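Local coordinates for periplasmic divalent cation tolerance protein CutA (Pyrococcus horikoshii, PDB 1UKU), which binds copper ions, contributes to heavy-metal resistance and assembles as a homotrimer that copper probably drives into larger oligomers, at the interface of chains A and B. Numbering follows the deposited sequence. Chains: chain A/B, periplasmic divalent cation tolerance protein CutA.

The interface of chains A and B. Residues chain A 18-19, 22-23; chain B 38-40, 45.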
# COMPACT_ATOMS: atom_id res chain seq x y z
N VAL A 18 -12.95 -9.56 -7.94
CA VAL A 18 -13.39 -8.35 -7.24
C VAL A 18 -14.86 -8.05 -7.47
O VAL A 18 -15.59 -7.68 -6.52
CB VAL A 18 -12.51 -7.15 -7.62
CG1 VAL A 18 -13.17 -5.81 -7.35
CG2 VAL A 18 -11.16 -7.29 -6.92
N LYS A 19 -15.31 -8.24 -8.70
CA LYS A 19 -16.72 -7.99 -8.99
C LYS A 19 -17.60 -9.04 -8.26
O LYS A 19 -18.66 -8.68 -7.75
CB LYS A 19 -17.00 -7.98 -10.50
CG LYS A 19 -16.40 -6.80 -11.23
CD LYS A 19 -16.73 -6.76 -12.72
CE LYS A 19 -16.07 -5.56 -13.39
NZ LYS A 19 -16.39 -5.50 -14.85
N LEU A 22 -17.82 -7.86 -4.68
CA LEU A 22 -18.75 -6.74 -4.59
C LEU A 22 -20.19 -7.25 -4.64
O LEU A 22 -21.02 -6.84 -3.84
CB LEU A 22 -18.50 -5.70 -5.70
CG LEU A 22 -17.26 -4.83 -5.46
CD1 LEU A 22 -16.81 -4.17 -6.75
CD2 LEU A 22 -17.52 -3.77 -4.41
N LYS A 23 -20.48 -8.15 -5.57
CA LYS A 23 -21.84 -8.70 -5.69
C LYS A 23 -22.28 -9.39 -4.40
O LYS A 23 -23.46 -9.32 -4.03
CB LYS A 23 -21.93 -9.66 -6.86
CG LYS A 23 -21.91 -8.90 -8.21
CD LYS A 23 -22.21 -9.76 -9.42
CE LYS A 23 -21.50 -11.09 -9.42
NZ LYS A 23 -21.51 -11.71 -10.78
N PHE B 38 -13.15 -0.15 -8.33
CA PHE B 38 -14.41 -0.83 -8.52
C PHE B 38 -15.20 -0.74 -7.24
O PHE B 38 -14.68 -0.99 -6.15
CB PHE B 38 -14.20 -2.28 -8.90
CG PHE B 38 -13.47 -2.46 -10.19
CD1 PHE B 38 -12.09 -2.37 -10.24
CD2 PHE B 38 -14.17 -2.69 -11.35
CE1 PHE B 38 -11.43 -2.48 -11.43
CE2 PHE B 38 -13.49 -2.82 -12.56
CZ PHE B 38 -12.11 -2.71 -12.58
N TYR B 39 -16.47 -0.33 -7.36
CA TYR B 39 -17.29 -0.15 -6.18
C TYR B 39 -18.75 -0.10 -6.63
O TYR B 39 -19.04 -0.16 -7.81
CB TYR B 39 -16.88 1.11 -5.41
CG TYR B 39 -16.87 2.34 -6.28
CD1 TYR B 39 -15.72 2.72 -6.93
CD2 TYR B 39 -18.02 3.10 -6.47
CE1 TYR B 39 -15.70 3.82 -7.75
CE2 TYR B 39 -18.01 4.22 -7.28
CZ TYR B 39 -16.85 4.55 -7.93
OH TYR B 39 -16.82 5.67 -8.75
N TRP B 40 -19.67 -0.03 -5.67
CA TRP B 40 -21.11 0.05 -5.95
C TRP B 40 -21.55 1.48 -6.08
O TRP B 40 -21.17 2.31 -5.26
CB TRP B 40 -21.95 -0.54 -4.82
CG TRP B 40 -21.95 -1.99 -4.78
CD1 TRP B 40 -21.23 -2.78 -3.93
CD2 TRP B 40 -22.69 -2.87 -5.63
NE1 TRP B 40 -21.50 -4.10 -4.19
CE2 TRP B 40 -22.37 -4.19 -5.24
CE3 TRP B 40 -23.58 -2.69 -6.69
CZ2 TRP B 40 -22.94 -5.32 -5.86
CZ3 TRP B 40 -24.14 -3.81 -7.32
CH2 TRP B 40 -23.81 -5.10 -6.90
N ILE B 45 -22.20 -2.16 -10.38
CA ILE B 45 -20.76 -2.09 -10.16
C ILE B 45 -20.20 -1.04 -11.11
O ILE B 45 -20.39 -1.12 -12.33
CB ILE B 45 -20.09 -3.46 -10.28
CG1 ILE B 45 -20.59 -4.33 -9.12
CG2 ILE B 45 -18.57 -3.30 -10.21
CD1 ILE B 45 -20.18 -5.80 -9.18
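A:Leu22 of helix 11-23 fits between B:Phe38, B:Trp40 and B:Ile45 on the beta-hairpin of strands 29-41 and 44-57, a subunit contact of the CutA-family homotrimer. Its CB lies 3.9 Å from B:Ile45 CD1 and also faces the indole NE1 of B:Trp40. At CG the side chain forks, which lets a leucine send its methyls to different neighbours. CD1 packs 3.9 Å from B:Phe38 CB and also reaches B:Ile45 CG2, whereas CD2 rests 3.9 Å from B:Trp40 CD1, with the leucine and tryptophan side chains running past each other in opposite directions.

Near the C-terminal end of the helix, the backbone O of A:Leu22 accepts a hydrogen bond from B:Trp40 NE1 at 2.8 Å. The oxygen is almost in the indole plane, but the bond bends to 139° at H and its donor stands well above the carbonyl plane. Tryptophan suits this place because it joins a polar N-H to a broad apolar ring, whose CZ2 touches A:Lys23 CA. B:Ile45 CG1 lies over one indole face, displaced toward its rim; the extended chi2 (172°) then carries the side chain on to CD1, which meets A:Lys23 CG at 3.7 Å. Isoleucine's two branches thus serve A:Leu22 with CG2 and the lysine methylenes with CD1. The extended A:Lys19 brings its methylene CE 3.9 Å from B:Phe38 CE2, the phenylalanine ring offering an apolar surface to a long lysine that supplies apolar length before its amino group.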